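Local coordinates for protein galactonate dehydratase (Zobellia galactanivorans, PDB 5OLC) that is a member of the mandelate racemase / muconate lactonizing enzyme family of the enolase superfamily, at residues K12-Y17 against F73-E78; P249-E254 against I273-I278. All coordinates share one frame; numbering follows the deposited sequence.

How the interactions relate
Interaction 1 comes first along the chain and is complete before interaction 2 opens. It ties strand 11-22, an edge strand of the three-stranded antiparallel sheet, to the loop between helices 60-70 and 82-93. Both its segments belong to the N-terminal domain. Interaction 2 pairs strands 250-252 and 273-274, adjacent parallel strands of the curled barrel sheet in the enolase C-terminal domain. The centres of the two contacts lie 31 Å apart, and their nearest atoms are about 14 Å apart. They share no strand or helix. Interaction 1 is partly exposed at the chain's periphery, whereas interaction 2 is buried near its centre. Each is a local contact of its own domain.

Interaction 1. Residues K12-Y17 against F73-E78; sequences KKIEPY and FLLGKE
Leu74 and Leu75 meet the strand residue Ile14 through carbon atoms alone. Leu74 points its side chain toward the strand, and its CB lies 3.5 Å from Ile14 CD1. The two side chains cross at about a right angle. Ile14 can reach the loop because its CG1 is anti to the carbonyl carbon (chi1 -54°), with CD1 at the tip. Leu75 comes in beside Leu74. Its CD1 is 3.7 Å from Ile14 CD1, so the isoleucine tip touches both leucines. Leu75 CG also sits 3.7 Å from Lys12 O, over the start of the strand segment. Gly76 follows in a type II turn from Leu74 to Lys77, and its positive phi suits that turn. Its backbone bonds to Ile11, next to the segment. Lys77 then folds back, and its NZ donates to Phe73 O at 3.0 Å, from above the carbonyl plane. Deeper in, Ile14 also packs on Val42, Ile44 and Ile67, while Leu74 rests on Leu85. Lys12 and Lys13 both face Thr45, forming a classic beta bulge. The contact thus joins sheet, loop and helices in the alpha+beta N-terminal domain characteristic of the enolase superfamily.

Interaction 2. Residues P249-E254 against I273-I278; sequences PISGGE and IAQPDI
Ser251 and Ile273 are paired in parallel register, their CA atoms 4.8 Å apart and their side chains on the same face of the sheet. Ser251 OG lies against the isoleucine branch point, 3.4 Å from Ile273 CB. Gly252 pairs next with Ala274. Gly252 bonds segment 273-278 twice, once to the strand and once to the loop residue just after it. Its N donates to Ile273 O at 3.3 Å, nearly along the C=O axis. Its O accepts from Gln275 N at 3.1 Å, with the donor 51° out of the carbonyl plane. A weak bond from Ile273 N to Ile250 O starts the series. At the entry end, Ile273 CD1 reaches Pro249 CB at 4.1 Å. Gly253 has a positive phi (126°), a conformation that suits glycine.

Further out, Trp226 on the neighbouring strand covers Ser251, Ile273 and Gln275. Helix 258-267, which links the two strands in a right-handed beta-alpha-beta crossover, packs Phe262 and Phe266 on Ala274. Glu229 binds Gly253 N, and Asp277 bonds His304 through OD2 while its OD1 caps the following helix weakly.

Backbone bonds across the pair, with side-chain acceptors such as Glu229, satisfy several buried N-H groups. Glu254, Asp277 and His304 gather at the C-terminal ends of the barrel strands, where enolase-superfamily active sites lie. Their polar chemistry is consistent with a place near the active site.

Interaction 1. Residues K12-Y17 against F73-E78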
loop_
_atom_site.group_PDB
_atom_site.type_symbol
_atom_site.label_atom_id
_atom_site.label_comp_id
_atom_site.label_asym_id
_atom_site.label_seq_id
_atom_site.Cartn_x
_atom_site.Cartn_y
_atom_site.Cartn_z
ATOM N N LYS A 12 38.418 -2.822 35.105
ATOM C CA LYS A 12 39.844 -3.161 35.116
ATOM C C LYS A 12 40.126 -4.427 34.260
ATOM O O LYS A 12 41.103 -4.420 33.494
ATOM C CB LYS A 12 40.474 -3.219 36.534
ATOM C CG LYS A 12 40.276 -4.489 37.364
ATOM C CD LYS A 12 41.407 -4.643 38.385
ATOM C CE LYS A 12 41.377 -5.958 39.133
ATOM N NZ LYS A 12 40.367 -5.991 40.235
ATOM N N LYS A 13 39.244 -5.465 34.332
ATOM C CA LYS A 13 39.440 -6.685 33.557
ATOM C C LYS A 13 38.142 -7.426 33.115
ATOM O O LYS A 13 37.343 -7.867 33.958
ATOM C CB LYS A 13 40.401 -7.656 34.294
ATOM C CG LYS A 13 39.916 -8.249 35.619
ATOM C CD LYS A 13 41.092 -8.774 36.428
ATOM C CE LYS A 13 40.675 -9.695 37.546
ATOM N NZ LYS A 13 41.371 -9.382 38.829
ATOM N N ILE A 14 37.989 -7.604 31.767
ATOM C CA ILE A 14 36.912 -8.394 31.139
ATOM C C ILE A 14 37.532 -9.786 30.875
ATOM O O ILE A 14 38.586 -9.870 30.247
ATOM C CB ILE A 14 36.314 -7.755 29.833
ATOM C CG1 ILE A 14 35.822 -6.304 30.055
ATOM C CG2 ILE A 14 35.168 -8.623 29.272
ATOM C CD1 ILE A 14 35.960 -5.423 28.858
ATOM N N GLU A 15 36.897 -10.862 31.383
ATOM C CA GLU A 15 37.422 -12.222 31.243
ATOM C C GLU A 15 36.430 -13.225 30.641
ATOM O O GLU A 15 35.618 -13.805 31.369
ATOM C CB GLU A 15 37.972 -12.742 32.581
ATOM C CG GLU A 15 39.346 -12.180 32.932
ATOM C CD GLU A 15 39.760 -12.159 34.394
ATOM O OE1 GLU A 15 39.035 -12.719 35.251
ATOM O OE2 GLU A 15 40.827 -11.570 34.682
ATOM N N PRO A 16 36.529 -13.490 29.311
ATOM C CA PRO A 16 35.644 -14.494 28.696
ATOM C C PRO A 16 36.112 -15.935 28.929
ATOM O O PRO A 16 37.301 -16.210 28.878
ATOM C CB PRO A 16 35.645 -14.098 27.224
ATOM C CG PRO A 16 36.970 -13.412 27.001
ATOM C CD PRO A 16 37.456 -12.893 28.316
ATOM N N TYR A 17 35.185 -16.839 29.234
ATOM C CA TYR A 17 35.495 -18.245 29.483
ATOM C C TYR A 17 34.587 -19.129 28.672
ATOM O O TYR A 17 33.364 -19.002 28.777
ATOM C CB TYR A 17 35.346 -18.623 30.964
ATOM C CG TYR A 17 36.114 -17.745 31.930
ATOM C CD1 TYR A 17 37.494 -17.878 32.079
ATOM C CD2 TYR A 17 35.457 -16.830 32.747
ATOM C CE1 TYR A 17 38.207 -17.082 32.978
ATOM C CE2 TYR A 17 36.159 -16.031 33.654
ATOM C CZ TYR A 17 37.536 -16.160 33.765
ATOM O OH TYR A 17 38.251 -15.376 34.639
ATOM N N PHE A 73 38.397 -1.244 23.992
ATOM C CA PHE A 73 37.601 -0.002 24.110
ATOM C C PHE A 73 36.615 0.028 25.296
ATOM O O PHE A 73 35.732 0.900 25.350
ATOM C CB PHE A 73 36.853 0.330 22.806
ATOM C CG PHE A 73 37.214 -0.453 21.575
ATOM C CD1 PHE A 73 38.229 -0.019 20.728
ATOM C CD2 PHE A 73 36.503 -1.589 21.224
ATOM C CE1 PHE A 73 38.549 -0.730 19.573
ATOM C CE2 PHE A 73 36.817 -2.296 20.064
ATOM C CZ PHE A 73 37.846 -1.868 19.252
ATOM N N LEU A 74 36.760 -0.918 26.245
ATOM C CA LEU A 74 35.884 -0.987 27.413
ATOM C C LEU A 74 36.626 -0.804 28.743
ATOM O O LEU A 74 36.021 -0.401 29.739
ATOM C CB LEU A 74 35.069 -2.296 27.434
ATOM C CG LEU A 74 33.940 -2.478 26.440
ATOM C CD1 LEU A 74 33.245 -3.770 26.682
ATOM C CD2 LEU A 74 32.917 -1.381 26.524
ATOM N N LEU A 75 37.918 -1.133 28.756
ATOM C CA LEU A 75 38.800 -1.035 29.917
ATOM C C LEU A 75 39.046 0.453 30.270
ATOM O O LEU A 75 39.271 1.285 29.372
ATOM C CB LEU A 75 40.134 -1.749 29.568
ATOM C CG LEU A 75 40.400 -3.183 30.081
ATOM C CD1 LEU A 75 39.207 -4.107 29.930
ATOM C CD2 LEU A 75 41.559 -3.774 29.367
ATOM N N GLY A 76 38.969 0.755 31.572
ATOM C CA GLY A 76 39.153 2.102 32.117
ATOM C C GLY A 76 37.944 3.016 31.983
ATOM O O GLY A 76 38.052 4.251 32.052
ATOM N N LYS A 77 36.781 2.403 31.801
ATOM C CA LYS A 77 35.516 3.086 31.637
ATOM C C LYS A 77 34.555 2.575 32.694
ATOM O O LYS A 77 34.631 1.408 33.111
ATOM C CB LYS A 77 34.963 2.876 30.206
ATOM C CG LYS A 77 35.508 3.882 29.184
ATOM C CD LYS A 77 36.134 3.234 27.952
ATOM C CE LYS A 77 36.509 4.280 26.928
ATOM N NZ LYS A 77 36.907 3.686 25.625
ATOM N N GLU A 78 33.633 3.471 33.099
ATOM C CA GLU A 78 32.615 3.306 34.134
ATOM C C GLU A 78 31.486 2.364 33.728
ATOM O O GLU A 78 30.882 2.522 32.670
ATOM C CB GLU A 78 32.080 4.687 34.565
ATOM C CG GLU A 78 33.178 5.723 34.793
ATOM C CD GLU A 78 33.572 6.631 33.631
ATOM O OE1 GLU A 78 34.007 6.125 32.566
ATOM O OE2 GLU A 78 33.542 7.867 33.834
#

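Interaction 2. Residues P249-E254 against I273-I278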
loop_
_atom_site.group_PDB
_atom_site.type_symbol
_atom_site.label_atom_id
_atom_site.label_comp_id
_atom_site.label_asym_id
_atom_site.label_seq_id
_atom_site.Cartn_x
_atom_site.Cartn_y
_atom_site.Cartn_z
ATOM N N PRO A 249 -1.319 -19.923 18.140
ATOM C CA PRO A 249 -0.487 -18.705 18.081
ATOM C C PRO A 249 0.933 -18.965 17.594
ATOM O O PRO A 249 1.505 -20.007 17.894
ATOM C CB PRO A 249 -0.519 -18.181 19.514
ATOM C CG PRO A 249 -1.735 -18.777 20.099
ATOM C CD PRO A 249 -1.825 -20.140 19.504
ATOM N N ILE A 250 1.464 -18.042 16.779
ATOM C CA ILE A 250 2.774 -18.164 16.131
ATOM C C ILE A 250 3.850 -17.396 16.889
ATOM O O ILE A 250 3.719 -16.193 17.114
ATOM C CB ILE A 250 2.679 -17.778 14.618
ATOM C CG1 ILE A 250 1.576 -18.591 13.861
ATOM C CG2 ILE A 250 4.029 -17.844 13.901
ATOM C CD1 ILE A 250 1.673 -20.173 13.843
ATOM N N SER A 251 4.897 -18.124 17.301
ATOM C CA SER A 251 6.058 -17.620 18.035
ATOM C C SER A 251 7.253 -17.528 17.120
ATOM O O SER A 251 7.383 -18.343 16.204
ATOM C CB SER A 251 6.409 -18.563 19.174
ATOM O OG SER A 251 5.975 -18.048 20.418
ATOM N N GLY A 252 8.137 -16.574 17.399
ATOM C CA GLY A 252 9.348 -16.391 16.609
ATOM C C GLY A 252 10.171 -15.194 17.009
ATOM O O GLY A 252 9.670 -14.282 17.663
ATOM N N GLY A 253 11.432 -15.201 16.610
ATOM C CA GLY A 253 12.344 -14.108 16.901
ATOM C C GLY A 253 13.612 -14.566 17.571
ATOM O O GLY A 253 14.467 -13.727 17.854
ATOM N N GLU A 254 13.753 -15.899 17.836
ATOM C CA GLU A 254 14.966 -16.487 18.429
ATOM C C GLU A 254 16.159 -15.880 17.694
ATOM O O GLU A 254 17.015 -15.255 18.312
ATOM C CB GLU A 254 15.021 -18.001 18.171
ATOM C CG GLU A 254 14.175 -18.896 19.052
ATOM C CD GLU A 254 14.552 -20.363 18.915
ATOM O OE1 GLU A 254 13.628 -21.204 18.843
ATOM O OE2 GLU A 254 15.768 -20.672 18.859
ATOM N N ILE A 273 3.655 -13.900 19.544
ATOM C CA ILE A 273 4.639 -13.836 20.647
ATOM C C ILE A 273 6.034 -13.625 20.079
ATOM O O ILE A 273 6.474 -14.424 19.248
ATOM C CB ILE A 273 4.643 -15.136 21.515
ATOM C CG1 ILE A 273 3.255 -15.525 22.035
ATOM C CG2 ILE A 273 5.643 -15.039 22.649
ATOM C CD1 ILE A 273 2.791 -16.795 21.525
ATOM N N ALA A 274 6.751 -12.596 20.565
ATOM C CA ALA A 274 8.128 -12.311 20.150
ATOM C C ALA A 274 9.073 -12.956 21.162
ATOM O O ALA A 274 8.881 -12.779 22.365
ATOM C CB ALA A 274 8.360 -10.813 20.092
ATOM N N GLN A 275 10.068 -13.730 20.689
ATOM C CA GLN A 275 10.965 -14.447 21.587
ATOM C C GLN A 275 12.433 -14.030 21.443
ATOM O O GLN A 275 13.242 -14.849 21.000
ATOM C CB GLN A 275 10.782 -15.982 21.452
ATOM C CG GLN A 275 9.373 -16.454 21.788
ATOM C CD GLN A 275 9.256 -17.880 22.264
ATOM O OE1 GLN A 275 8.376 -18.624 21.825
ATOM N NE2 GLN A 275 10.053 -18.264 23.254
ATOM N N PRO A 276 12.839 -12.796 21.847
ATOM C CA PRO A 276 14.275 -12.449 21.764
ATOM C C PRO A 276 15.087 -13.138 22.863
ATOM O O PRO A 276 14.590 -13.291 23.984
ATOM C CB PRO A 276 14.310 -10.921 21.947
ATOM C CG PRO A 276 12.934 -10.510 22.290
ATOM C CD PRO A 276 12.055 -11.702 22.453
ATOM N N ASP A 277 16.318 -13.565 22.552
ATOM C CA ASP A 277 17.186 -14.146 23.569
ATOM C C ASP A 277 18.057 -12.996 24.070
ATOM O O ASP A 277 18.719 -12.325 23.267
ATOM C CB ASP A 277 18.040 -15.301 23.012
ATOM C CG ASP A 277 18.767 -16.118 24.076
ATOM O OD1 ASP A 277 19.657 -15.552 24.762
ATOM O OD2 ASP A 277 18.473 -17.331 24.198
ATOM N N ILE A 278 18.025 -12.742 25.391
ATOM C CA ILE A 278 18.763 -11.637 26.021
ATOM C C ILE A 278 20.240 -11.694 25.658
ATOM O O ILE A 278 20.789 -10.695 25.204
ATOM C CB ILE A 278 18.491 -11.556 27.553
ATOM C CG1 ILE A 278 16.995 -11.219 27.835
ATOM C CG2 ILE A 278 19.390 -10.535 28.232
ATOM C CD1 ILE A 278 16.299 -12.084 28.851
#